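Local atomic coordinates of protein YgiW (Escherichia coli, PDB entry 1NNX), a protein that is a periplasmic protein of unknown function built on the bacterial OB fold, a small barrel that in other families often binds nucleic acids or sugars. Residues T26-A31 / G62-D67; W39-G44 / E85-V90; V76-K81 / K102-V107. One frame throughout, in Å; residues are numbered along the deposited sequence. Where two conformers were deposited one is given.

Contact 1 (T26-A31 / G62-D67); sequences TTVESA and GTINVD. With SO4 (sulfate ion), chain B.
V28, at the start of the short helix 28-31, rests on the first residues of strand 62-67 and supplies the apolar part of the contact. Its CB lies 3.8 Å from G62 O, over the backbone of the strand, and from there the side chain forks. V28 CG1, anti to the backbone N (chi1 166°), lies against the strand's main chain, 3.6 Å from G62 C and equally close to T63 C; the same methyl touches I64 CB at 3.7 Å. CG2, anti to the carbonyl carbon, keeps a looser distance from G62 O and I64 CG2. F57 of strand 54-59 also touches V28.

Beside this patch a sulfate ion, probably from the crystallisation liquor, binds at T63. T63 N donates to sulfate O3 over 2.9 Å in a nearly straight bond (168°), and T63 OG1 donates to sulfate O1 at 3.0 Å. K32 binds the ion too; in the conformer described, E29 OE2 forms a salt bridge with K32.

No hydrogen bond joins the two segments directly. The helix start is held instead by D59 and S61, which accept from the backbone N-H groups of V28 and E29. The direct contact is therefore apolar, a methyl against backbone and I64, while its border combines a backbone N-H, a hydroxyl and a lysine, a set that probably suits an anion even where E29 places its carboxylate nearby.

Contact 2 (W39-G44 / E85-V90); sequences WVTLRG and EIQGEV
W39 to R43 pair with E85 to E89 as antiparallel strands, the first and fourth of the OB fold, and their pairing joins the two ends of the five-strand sheet order.

Backbone hydrogen bonds come in two reciprocal sets. V40 and G88 exchange one bond each way, V40 N to G88 O measuring 2.9 Å and nearly straight at 171°; L42 and I86 do the same.

Apolar contacts lie on the buried face, where L42 CB meets I86 CG1 at 3.9 Å and F57 touches both residues.

On the other face T41 and Q87 lie alongside one another, T41 OG1 3.6 Å from Q87 CG.

The aromatic contact belongs to W39. Its CG is anti to the backbone N (chi1 -177°), and the indole lies across the neighbouring strand: G88 CA makes a CH-pi contact 4.1 Å from the centroid of the six-membered ring, while E89 OE2 comes to the ring edge, 3.6 Å from W39 CZ3.

The salt bridge is R43 with E85, both modelled in two conformers. In the pair described, the guanidinium grips one oxygen side-on: R43 NE reaches E85 OE1 at 2.9 Å, R43 NH2 by a more bent 3.3 Å bond from the same face.

Contact 3 (V76-K81 / K102-V107); sequences VTVTPK and KQIRKV
K106, near the end of the last strand of the OB fold, reaches over to V76, T77 and V78 in the long connection between strands 62-67 and 84-93. In many OB folds that connection carries a helix; here residues 76-81 form an irregular segment at the surface.

The lysine does two jobs along its length. Its CG, anti to the carbonyl carbon (chi1 -72°), is the apolar shoulder of the contact: K106 CG lies 3.8 Å from V76 CG1 and 4.1 Å from V78 CG2, over the methyls of two valines that both point toward the strand. The lysine runs antiparallel to each valine side chain as they pass. A bend at chi3 (-73°) then turns CE, which stays 3.9 Å from V76 CG1. At the tip, K106 NZ donates to T77 O at 2.7 Å, meeting the oxygen nearly along the C=O axis (169°).

A water supports the same spot. It accepts from T77 N at 3.2 Å and, weakly, from K106 NZ, so the two backbone polar atoms of T77 are linked to one ammonium, directly at O and through solvent at N. D82 adds only a long, weak ion pair to this amine.

Deeper in, V78 CG2 approaches I104 CD1 at 4.5 Å, and W73 and V84 touch both residues. I104 also packs on I86 of strand 84-93, beside which K102 and Q103 form a classic beta bulge opposite Q87, while V107 pairs through its backbone with T83.

Contact 2 links the other two. Its centre is about 8 Å from that of contact 1 and about 12 Å from that of contact 3, whereas contacts 1 and 3 have centres about 16 Å apart and do not touch. T26 N probably hydrogen-bonds to T41 O (2.9 Å), tying the segment before the helix to strand 38-51. On the other flank Q87 O and K102 N, 2.7 Å apart, join strand 84-93 to strand 96-106. I86 is a shared core residue: its CD1 packs on V66 CG1 at 3.8 Å and its CG2 on I104 CG1 at 3.7 Å. No active site is known; the sulfate belongs to contact 1.

Contact 1 (T26-A31 / G62-D67)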
ATOM      1  N   THR A  26       2.386  -3.071  -9.165  1.00 14.08           N
ATOM      2  CA  THR A  26       1.583  -4.268  -9.073  1.00 13.74           C
ATOM      3  C   THR A  26       0.135  -3.908  -8.826  1.00 16.99           C
ATOM      4  O   THR A  26      -0.178  -2.940  -8.145  1.00 17.11           O
ATOM      5  CB  THR A  26       2.109  -5.112  -7.902  1.00 15.04           C
ATOM      6  OG1 THR A  26       3.498  -5.471  -8.143  1.00 18.02           O
ATOM      7  CG2 THR A  26       1.240  -6.394  -7.621  1.00 22.02           C
ATOM      8  N   THR A  27      -0.788  -4.714  -9.322  1.00 13.10           N
ATOM      9  CA  THR A  27      -2.194  -4.414  -9.085  1.00 13.35           C
ATOM     10  C   THR A  27      -2.583  -4.840  -7.667  1.00 11.09           C
ATOM     11  O   THR A  27      -1.973  -5.752  -7.083  1.00 13.74           O
ATOM     12  CB  THR A  27      -3.115  -5.205 -10.083  1.00 12.08           C
ATOM     13  OG1 THR A  27      -2.978  -6.588  -9.821  1.00 15.61           O
ATOM     14  CG2 THR A  27      -2.719  -4.877 -11.553  1.00 16.28           C
ATOM     15  N   VAL A  28      -3.565  -4.111  -7.117  1.00 13.37           N
ATOM     16  CA  VAL A  28      -4.068  -4.464  -5.767  1.00 15.64           C
ATOM     17  C   VAL A  28      -4.528  -5.921  -5.680  1.00 15.17           C
ATOM     18  O   VAL A  28      -4.147  -6.639  -4.777  1.00 15.50           O
ATOM     19  CB  VAL A  28      -5.215  -3.575  -5.352  1.00 16.51           C
ATOM     20  CG1 VAL A  28      -5.932  -4.211  -4.117  1.00 16.75           C
ATOM     21  CG2 VAL A  28      -4.653  -2.190  -4.987  1.00 18.14           C
ATOM     22  N   GLU A  29      -5.274  -6.373  -6.698  1.00 12.97           N
ATOM     23  CA  GLU A  29      -5.763  -7.730  -6.674  1.00 17.94           C
ATOM     24  C   GLU A  29      -4.664  -8.762  -6.654  1.00 17.82           C
ATOM     25  O   GLU A  29      -4.720  -9.738  -5.883  1.00 21.62           O
ATOM     26  CB  GLU A  29      -6.971  -8.033  -7.608  0.66 23.79           C
ATOM     27  CG  GLU A  29      -7.842  -9.335  -7.187  0.66 27.65           C
ATOM     28  CD  GLU A  29      -8.550  -9.163  -5.869  0.66 33.82           C
ATOM     29  OE1 GLU A  29      -8.860 -10.195  -5.234  0.66 38.29           O
ATOM     30  OE2 GLU A  29      -8.806  -7.997  -5.477  0.66 32.10           O
ATOM     31  N   SER A  30      -3.591  -8.565  -7.440  1.00 15.11           N
ATOM     32  CA  SER A  30      -2.543  -9.521  -7.387  1.00 13.56           C
ATOM     33  C   SER A  30      -1.664  -9.423  -6.118  1.00 15.00           C
ATOM     34  O   SER A  30      -1.114 -10.416  -5.681  1.00 18.75           O
ATOM     35  CB  SER A  30      -1.678  -9.497  -8.666  1.00 17.69           C
ATOM     36  OG  SER A  30      -0.918  -8.334  -8.759  1.00 17.32           O
ATOM     37  N   ALA A  31      -1.557  -8.215  -5.545  1.00 14.29           N
ATOM     38  CA  ALA A  31      -0.780  -8.054  -4.328  1.00 17.04           C
ATOM     39  C   ALA A  31      -1.375  -8.886  -3.208  1.00 16.77           C
ATOM     40  O   ALA A  31      -0.644  -9.376  -2.348  1.00 18.82           O
ATOM     41  CB  ALA A  31      -0.748  -6.582  -3.931  1.00 15.16           C
ATOM     42  N   GLY A  62      -9.209  -3.724  -7.445  1.00 17.15           N
ATOM     43  CA  GLY A  62      -9.722  -4.124  -6.137  1.00 18.47           C
ATOM     44  C   GLY A  62      -9.285  -3.159  -5.058  1.00 15.70           C
ATOM     45  O   GLY A  62      -8.733  -2.078  -5.331  1.00 15.43           O
ATOM     46  N   THR A  63      -9.608  -3.516  -3.823  1.00 14.82           N
ATOM     47  CA  THR A  63      -9.228  -2.656  -2.668  1.00 13.93           C
ATOM     48  C   THR A  63      -8.460  -3.481  -1.663  1.00 14.37           C
ATOM     49  O   THR A  63      -8.553  -4.739  -1.603  1.00 15.98           O
ATOM     50  CB  THR A  63     -10.449  -2.052  -1.938  1.00 18.63           C
ATOM     51  OG1 THR A  63     -11.253  -3.115  -1.365  1.00 26.34           O
ATOM     52  CG2 THR A  63     -11.271  -1.160  -2.884  1.00 18.96           C
ATOM     53  N   ILE A  64      -7.639  -2.795  -0.860  1.00 12.63           N
ATOM     54  CA  ILE A  64      -6.846  -3.474   0.141  1.00 12.83           C
ATOM     55  C   ILE A  64      -6.626  -2.471   1.254  1.00 12.41           C
ATOM     56  O   ILE A  64      -6.566  -1.227   1.009  1.00 15.02           O
ATOM     57  CB  ILE A  64      -5.485  -3.948  -0.434  1.00 13.80           C
ATOM     58  CG1 ILE A  64      -4.783  -4.862   0.579  1.00 14.35           C
ATOM     59  CG2 ILE A  64      -4.584  -2.735  -0.865  1.00 14.86           C
ATOM     60  CD1 ILE A  64      -3.515  -5.533  -0.037  1.00 18.19           C
ATOM     61  N   ASN A  65      -6.472  -2.983   2.464  1.00 13.06           N
ATOM     62  CA  ASN A  65      -6.224  -2.065   3.581  1.00 12.11           C
ATOM     63  C   ASN A  65      -4.724  -1.755   3.645  1.00 13.50           C
ATOM     64  O   ASN A  65      -3.909  -2.632   3.379  1.00 14.85           O
ATOM     65  CB  ASN A  65      -6.669  -2.709   4.917  1.00 14.24           C
ATOM     66  CG  ASN A  65      -8.158  -2.914   4.979  1.00 16.19           C
ATOM     67  OD1 ASN A  65      -8.935  -2.205   4.314  1.00 22.10           O
ATOM     68  ND2 ASN A  65      -8.582  -3.877   5.824  1.00 21.61           N
ATOM     69  N   VAL A  66      -4.393  -0.516   3.974  1.00 11.47           N
ATOM     70  CA  VAL A  66      -3.003  -0.086   4.056  1.00 12.25           C
ATOM     71  C   VAL A  66      -2.762   0.639   5.396  1.00 12.30           C
ATOM     72  O   VAL A  66      -3.629   1.371   5.916  1.00 15.22           O
ATOM     73  CB  VAL A  66      -2.594   0.815   2.870  1.00 11.99           C
ATOM     74  CG1 VAL A  66      -2.814   0.026   1.519  1.00 13.09           C
ATOM     75  CG2 VAL A  66      -3.391   2.111   2.803  1.00 13.31           C
ATOM     76  N   ASP A  67      -1.616   0.365   5.985  1.00 12.66           N
ATOM     77  CA  ASP A  67      -1.236   1.016   7.264  1.00 13.86           C
ATOM     78  C   ASP A  67      -0.268   2.134   6.957  1.00 14.79           C
ATOM     79  O   ASP A  67       0.818   1.879   6.458  1.00 15.78           O
ATOM     80  CB  ASP A  67      -0.592  -0.022   8.192  1.00 18.23           C
ATOM     81  CG  ASP A  67      -0.030   0.580   9.514  1.00 30.49           C
ATOM     82  OD1 ASP A  67       0.177  -0.225  10.454  1.00 41.66           O
ATOM     83  OD2 ASP A  67       0.227   1.806   9.623  1.00 35.93           O
TER
HETATM   84  S   SO4 B 501     -12.327  -6.045  -3.373  1.00 27.42           S
HETATM   85  O1  SO4 B 501     -12.818  -4.657  -3.352  1.00 34.65           O
HETATM   86  O2  SO4 B 501     -13.114  -6.771  -4.394  1.00 39.85           O
HETATM   87  O3  SO4 B 501     -10.897  -6.161  -3.693  1.00 26.95           O
HETATM   88  O4  SO4 B 501     -12.553  -6.599  -2.003  1.00 35.69           O

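Contact 2 (W39-G44 / E85-V90)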
ATOM      1  N   TRP A  39       7.982  -6.845  -0.909  1.00 14.22           N
ATOM      2  CA  TRP A  39       7.981  -5.422  -1.253  1.00 13.03           C
ATOM      3  C   TRP A  39       7.160  -5.180  -2.512  1.00 12.82           C
ATOM      4  O   TRP A  39       7.341  -5.897  -3.550  1.00 15.07           O
ATOM      5  CB  TRP A  39       9.412  -4.958  -1.484  1.00 14.36           C
ATOM      6  CG  TRP A  39       9.506  -3.524  -1.771  1.00 16.41           C
ATOM      7  CD1 TRP A  39       9.641  -2.946  -2.985  1.00 17.77           C
ATOM      8  CD2 TRP A  39       9.523  -2.468  -0.808  1.00 16.75           C
ATOM      9  NE1 TRP A  39       9.727  -1.587  -2.845  1.00 22.11           N
ATOM     10  CE2 TRP A  39       9.659  -1.262  -1.522  1.00 20.71           C
ATOM     11  CE3 TRP A  39       9.439  -2.421   0.594  1.00 16.92           C
ATOM     12  CZ2 TRP A  39       9.728  -0.001  -0.884  1.00 17.54           C
ATOM     13  CZ3 TRP A  39       9.501  -1.131   1.246  1.00 21.51           C
ATOM     14  CH2 TRP A  39       9.644   0.036   0.484  1.00 18.34           C
ATOM     15  N   VAL A  40       6.255  -4.213  -2.463  1.00 11.73           N
ATOM     16  CA  VAL A  40       5.397  -3.874  -3.616  1.00 11.40           C
ATOM     17  C   VAL A  40       5.258  -2.368  -3.778  1.00 12.33           C
ATOM     18  O   VAL A  40       5.414  -1.604  -2.814  1.00 13.24           O
ATOM     19  CB  VAL A  40       3.787  -4.112  -3.335  0.75 17.52           C
ATOM     20  CG1 VAL A  40       3.396  -4.003  -1.900  0.75 14.87           C
ATOM     21  CG2 VAL A  40       2.889  -2.855  -3.853  0.75 33.77           C
ATOM     22  N   THR A  41       4.905  -1.930  -4.964  1.00 13.35           N
ATOM     23  CA  THR A  41       4.572  -0.589  -5.306  1.00 12.17           C
ATOM     24  C   THR A  41       3.181  -0.681  -5.934  1.00 14.59           C
ATOM     25  O   THR A  41       2.924  -1.517  -6.817  1.00 13.02           O
ATOM     26  CB  THR A  41       5.536   0.021  -6.351  1.00 14.27           C
ATOM     27  OG1 THR A  41       6.894   0.016  -5.866  1.00 17.95           O
ATOM     28  CG2 THR A  41       5.078   1.403  -6.720  1.00 17.09           C
ATOM     29  N   LEU A  42       2.235   0.131  -5.490  1.00 11.85           N
ATOM     30  CA  LEU A  42       0.868   0.188  -6.010  1.00 10.68           C
ATOM     31  C   LEU A  42       0.506   1.614  -6.362  1.00 12.34           C
ATOM     32  O   LEU A  42       1.080   2.584  -5.781  1.00 12.89           O
ATOM     33  CB  LEU A  42      -0.134  -0.330  -4.934  1.00 13.32           C
ATOM     34  CG  LEU A  42       0.186  -1.718  -4.398  1.00 15.99           C
ATOM     35  CD1 LEU A  42      -0.768  -1.942  -3.177  1.00 26.82           C
ATOM     36  CD2 LEU A  42       0.038  -2.764  -5.403  1.00 24.85           C
ATOM     37  N   ARG A  43      -0.445   1.791  -7.263  1.00 11.65           N
ATOM     38  CA  ARG A  43      -0.914   3.099  -7.593  1.00 10.49           C
ATOM     39  C   ARG A  43      -2.420   3.110  -7.550  1.00 14.07           C
ATOM     40  O   ARG A  43      -3.068   2.164  -8.028  1.00 16.38           O
ATOM     41  CB  ARG A  43      -0.429   3.552  -8.987  1.00 13.45           C
ATOM     42  CG  ARG A  43       1.013   3.996  -8.948  0.80 14.04           C
ATOM     43  CD  ARG A  43       1.476   4.514 -10.363  0.80 15.85           C
ATOM     44  NE  ARG A  43       2.772   5.171 -10.291  0.80 21.18           N
ATOM     45  CZ  ARG A  43       3.091   6.226 -11.034  0.80 24.38           C
ATOM     46  NH1 ARG A  43       2.196   6.726 -11.874  0.80 28.56           N
ATOM     47  NH2 ARG A  43       4.303   6.750 -10.971  0.80 29.55           N
ATOM     48  N   GLY A  44      -3.006   4.139  -6.940  1.00 12.24           N
ATOM     49  CA  GLY A  44      -4.441   4.167  -6.839  1.00 13.03           C
ATOM     50  C   GLY A  44      -4.850   5.309  -5.967  1.00 12.36           C
ATOM     51  O   GLY A  44      -4.227   6.362  -5.979  1.00 14.24           O
ATOM     52  N   GLU A  85       1.046   7.015  -5.295  1.00 11.86           N
ATOM     53  CA  GLU A  85       1.846   5.840  -5.416  1.00 12.81           C
ATOM     54  C   GLU A  85       2.289   5.444  -3.972  1.00 12.26           C
ATOM     55  O   GLU A  85       2.815   6.293  -3.218  1.00 14.28           O
ATOM     56  CB  GLU A  85       3.099   5.908  -6.300  0.80 13.17           C
ATOM     57  CG  GLU A  85       3.959   4.627  -6.384  0.80 14.98           C
ATOM     58  CD  GLU A  85       5.180   4.814  -7.267  0.80 28.18           C
ATOM     59  OE1 GLU A  85       5.002   4.696  -8.499  0.80 27.35           O
ATOM     60  OE2 GLU A  85       6.271   5.100  -6.713  0.80 31.52           O
ATOM     61  N   ILE A  86       2.114   4.197  -3.576  1.00 11.91           N
ATOM     62  CA  ILE A  86       2.569   3.723  -2.280  1.00 11.04           C
ATOM     63  C   ILE A  86       3.566   2.612  -2.462  1.00 13.18           C
ATOM     64  O   ILE A  86       3.495   1.853  -3.440  1.00 12.85           O
ATOM     65  CB  ILE A  86       1.431   3.234  -1.357  1.00 11.69           C
ATOM     66  CG1 ILE A  86       0.596   2.102  -2.015  1.00 15.82           C
ATOM     67  CG2 ILE A  86       0.531   4.460  -0.975  1.00 17.08           C
ATOM     68  CD1 ILE A  86      -0.523   1.545  -1.137  1.00 18.97           C
ATOM     69  N   GLN A  87       4.547   2.546  -1.579  1.00 11.84           N
ATOM     70  CA  GLN A  87       5.548   1.498  -1.565  1.00 13.00           C
ATOM     71  C   GLN A  87       5.601   0.961  -0.149  1.00 13.61           C
ATOM     72  O   GLN A  87       5.566   1.751   0.816  1.00 13.35           O
ATOM     73  CB  GLN A  87       6.938   2.002  -1.991  1.00 15.52           C
ATOM     74  CG  GLN A  87       6.936   2.589  -3.400  1.00 19.40           C
ATOM     75  CD  GLN A  87       8.329   2.964  -3.918  1.00 28.41           C
ATOM     76  OE1 GLN A  87       8.451   3.732  -4.882  1.00 36.93           O
ATOM     77  NE2 GLN A  87       9.355   2.427  -3.308  1.00 34.39           N
ATOM     78  N   GLY A  88       5.703  -0.345  -0.003  1.00 11.52           N
ATOM     79  CA  GLY A  88       5.781  -0.955   1.318  1.00 11.24           C
ATOM     80  C   GLY A  88       5.746  -2.446   1.199  1.00 13.54           C
ATOM     81  O   GLY A  88       5.935  -2.982   0.099  1.00 14.78           O
ATOM     82  N   GLU A  89       5.488  -3.100   2.306  1.00 15.36           N
ATOM     83  CA  GLU A  89       5.479  -4.577   2.333  1.00 13.21           C
ATOM     84  C   GLU A  89       4.136  -5.176   2.485  1.00 14.64           C
ATOM     85  O   GLU A  89       3.313  -4.690   3.257  1.00 16.13           O
ATOM     86  CB  GLU A  89       6.285  -5.111   3.514  1.00 18.08           C
ATOM     87  CG  GLU A  89       7.719  -4.625   3.569  1.00 19.87           C
ATOM     88  CD  GLU A  89       7.899  -3.345   4.308  1.00 23.27           C
ATOM     89  OE1 GLU A  89       6.918  -2.818   4.872  1.00 23.42           O
ATOM     90  OE2 GLU A  89       9.048  -2.875   4.322  1.00 26.95           O
ATOM     91  N   VAL A  90       3.913  -6.252   1.735  1.00 14.32           N
ATOM     92  CA  VAL A  90       2.674  -7.021   1.898  1.00 15.46           C
ATOM     93  C   VAL A  90       2.817  -7.686   3.285  1.00 17.24           C
ATOM     94  O   VAL A  90       3.844  -8.294   3.581  1.00 20.07           O
ATOM     95  CB  VAL A  90       2.560  -8.133   0.781  1.00 15.95           C
ATOM     96  CG1 VAL A  90       1.416  -9.153   1.152  1.00 19.05           C
ATOM     97  CG2 VAL A  90       2.180  -7.491  -0.519  1.00 17.33           C
TER

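Contact 3 (V76-K81 / K102-V107)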
ATOM      1  N   VAL A  76       2.242  16.450   2.858  1.00 34.33           N
ATOM      2  CA  VAL A  76       1.365  16.195   1.722  1.00 32.86           C
ATOM      3  C   VAL A  76      -0.056  15.883   2.166  1.00 29.78           C
ATOM      4  O   VAL A  76      -0.265  15.087   3.101  1.00 28.20           O
ATOM      5  CB  VAL A  76       1.866  14.996   0.926  1.00 30.03           C
ATOM      6  CG1 VAL A  76       1.022  14.801  -0.357  1.00 32.48           C
ATOM      7  CG2 VAL A  76       3.319  15.218   0.573  1.00 40.56           C
ATOM      8  N   THR A  77      -1.019  16.553   1.536  1.00 30.76           N
ATOM      9  CA  THR A  77      -2.425  16.296   1.853  1.00 26.78           C
ATOM     10  C   THR A  77      -2.961  15.485   0.689  1.00 24.29           C
ATOM     11  O   THR A  77      -2.799  15.850  -0.476  1.00 27.36           O
ATOM     12  CB  THR A  77      -3.310  17.590   1.983  1.00 33.12           C
ATOM     13  OG1 THR A  77      -2.993  18.291   3.197  1.00 33.35           O
ATOM     14  CG2 THR A  77      -4.784  17.197   2.080  1.00 33.00           C
ATOM     15  N   VAL A  78      -3.605  14.389   1.038  1.00 17.66           N
ATOM     16  CA  VAL A  78      -4.172  13.500   0.053  1.00 17.91           C
ATOM     17  C   VAL A  78      -5.691  13.391   0.256  1.00 15.58           C
ATOM     18  O   VAL A  78      -6.163  13.224   1.392  1.00 18.06           O
ATOM     19  CB  VAL A  78      -3.544  12.026   0.214  1.00 17.43           C
ATOM     20  CG1 VAL A  78      -4.317  11.005  -0.637  1.00 19.45           C
ATOM     21  CG2 VAL A  78      -2.069  12.007  -0.185  1.00 24.06           C
ATOM     22  N   THR A  79      -6.455  13.458  -0.837  1.00 16.74           N
ATOM     23  CA  THR A  79      -7.910  13.237  -0.764  1.00 13.73           C
ATOM     24  C   THR A  79      -8.174  12.052  -1.714  1.00 15.06           C
ATOM     25  O   THR A  79      -7.283  11.633  -2.447  1.00 16.16           O
ATOM     26  CB  THR A  79      -8.718  14.407  -1.315  1.00 18.84           C
ATOM     27  OG1 THR A  79      -8.481  14.521  -2.730  1.00 19.43           O
ATOM     28  CG2 THR A  79      -8.332  15.716  -0.608  1.00 19.39           C
ATOM     29  N   PRO A  80      -9.403  11.535  -1.731  1.00 13.52           N
ATOM     30  CA  PRO A  80      -9.751  10.404  -2.610  1.00 15.72           C
ATOM     31  C   PRO A  80      -9.568  10.678  -4.080  1.00 16.11           C
ATOM     32  O   PRO A  80      -9.318   9.714  -4.833  1.00 18.08           O
ATOM     33  CB  PRO A  80     -11.200  10.069  -2.250  1.00 17.08           C
ATOM     34  CG  PRO A  80     -11.275  10.470  -0.817  1.00 16.24           C
ATOM     35  CD  PRO A  80     -10.461  11.739  -0.724  1.00 15.23           C
ATOM     36  N   LYS A  81      -9.593  11.934  -4.481  1.00 16.05           N
ATOM     37  CA  LYS A  81      -9.418  12.165  -5.929  1.00 20.61           C
ATOM     38  C   LYS A  81      -7.956  12.100  -6.395  1.00 22.23           C
ATOM     39  O   LYS A  81      -7.708  12.011  -7.597  1.00 22.42           O
ATOM     40  CB  LYS A  81     -10.036  13.511  -6.307  1.00 22.16           C
ATOM     41  CG  LYS A  81      -9.257  14.695  -5.821  1.00 26.01           C
ATOM     42  CD  LYS A  81      -9.793  15.994  -6.436  1.00 32.32           C
ATOM     43  CE  LYS A  81     -10.268  15.771  -7.837  1.00 38.34           C
ATOM     44  NZ  LYS A  81     -10.396  17.048  -8.571  1.00 48.27           N
ATOM     45  N   LYS A 102       5.700   2.357   3.470  1.00 12.06           N
ATOM     46  CA  LYS A 102       6.934   3.110   3.825  1.00 14.20           C
ATOM     47  C   LYS A 102       6.959   4.485   3.194  1.00 16.13           C
ATOM     48  O   LYS A 102       7.617   5.392   3.692  1.00 14.66           O
ATOM     49  CB  LYS A 102       8.182   2.370   3.327  1.00 15.31           C
ATOM     50  CG  LYS A 102       8.548   1.166   4.124  1.00 18.29           C
ATOM     51  CD  LYS A 102       9.082   1.615   5.543  1.00 23.03           C
ATOM     52  CE  LYS A 102       9.735   0.475   6.299  1.00 29.61           C
ATOM     53  NZ  LYS A 102      10.109   0.919   7.721  1.00 31.34           N
ATOM     54  N   GLN A 103       6.248   4.669   2.087  1.00 12.84           N
ATOM     55  CA  GLN A 103       6.269   5.902   1.353  1.00 14.33           C
ATOM     56  C   GLN A 103       4.995   6.105   0.567  1.00 14.76           C
ATOM     57  O   GLN A 103       4.472   5.173  -0.054  1.00 13.41           O
ATOM     58  CB  GLN A 103       7.505   6.180   0.485  0.70 18.59           C
ATOM     59  CG  GLN A 103       7.448   7.482  -0.405  0.70 20.72           C
ATOM     60  CD  GLN A 103       8.770   7.985  -0.886  0.70 34.20           C
ATOM     61  OE1 GLN A 103       9.792   7.350  -0.732  0.70 31.05           O
ATOM     62  NE2 GLN A 103       8.749   9.173  -1.473  0.70 32.94           N
ATOM     63  N   ILE A 104       4.477   7.315   0.587  1.00 14.13           N
ATOM     64  CA  ILE A 104       3.321   7.665  -0.186  1.00 15.58           C
ATOM     65  C   ILE A 104       3.641   8.972  -0.887  1.00 16.39           C
ATOM     66  O   ILE A 104       4.148   9.948  -0.246  1.00 21.29           O
ATOM     67  CB  ILE A 104       2.036   7.758   0.698  1.00 14.78           C
ATOM     68  CG1 ILE A 104       0.859   8.106  -0.210  1.00 16.36           C
ATOM     69  CG2 ILE A 104       2.234   8.799   1.882  1.00 17.86           C
ATOM     70  CD1 ILE A 104      -0.478   7.879   0.449  1.00 20.14           C
ATOM     71  N   ARG A 105       3.400   9.017  -2.182  1.00 15.76           N
ATOM     72  CA  ARG A 105       3.572  10.257  -2.946  1.00 17.96           C
ATOM     73  C   ARG A 105       2.435  10.472  -3.948  1.00 17.76           C
ATOM     74  O   ARG A 105       1.828   9.538  -4.456  1.00 17.22           O
ATOM     75  CB  ARG A 105       4.916  10.295  -3.673  1.00 23.80           C
ATOM     76  CG  ARG A 105       5.227   9.169  -4.590  1.00 33.16           C
ATOM     77  CD  ARG A 105       6.671   9.363  -5.142  1.00 38.76           C
ATOM     78  NE  ARG A 105       6.711  10.601  -5.924  1.00 44.93           N
ATOM     79  CZ  ARG A 105       6.623  10.653  -7.249  1.00 49.02           C
ATOM     80  NH1 ARG A 105       6.523   9.536  -7.956  1.00 48.70           N
ATOM     81  NH2 ARG A 105       6.557  11.826  -7.865  1.00 50.44           N
ATOM     82  N   LYS A 106       2.058  11.735  -4.187  1.00 17.33           N
ATOM     83  CA  LYS A 106       1.017  11.998  -5.152  1.00 19.69           C
ATOM     84  C   LYS A 106       1.579  11.877  -6.587  1.00 20.67           C
ATOM     85  O   LYS A 106       2.761  12.166  -6.868  1.00 28.56           O
ATOM     86  CB  LYS A 106       0.445  13.416  -4.923  1.00 27.16           C
ATOM     87  CG  LYS A 106      -0.392  13.504  -3.659  1.00 31.22           C
ATOM     88  CD  LYS A 106      -1.490  14.593  -3.669  1.00 37.84           C
ATOM     89  CE  LYS A 106      -0.932  15.984  -3.527  1.00 39.53           C
ATOM     90  NZ  LYS A 106      -1.963  16.837  -2.865  1.00 33.84           N
ATOM     91  N   VAL A 107       0.751  11.442  -7.499  1.00 21.51           N
ATOM     92  CA  VAL A 107       1.200  11.374  -8.884  1.00 21.73           C
ATOM     93  C   VAL A 107       0.043  11.684  -9.837  1.00 27.55           C
ATOM     94  O   VAL A 107      -0.913  12.386  -9.477  1.00 30.44           O
ATOM     95  CB  VAL A 107       1.774  10.052  -9.234  1.00 29.42           C
ATOM     96  CG1 VAL A 107       3.093   9.933  -8.544  1.00 36.56           C
ATOM     97  CG2 VAL A 107       0.808   8.928  -8.863  1.00 28.91           C
TER
HETATM   98  O   HOH W   1      -0.322  18.738  -0.694  1.00 50.69           O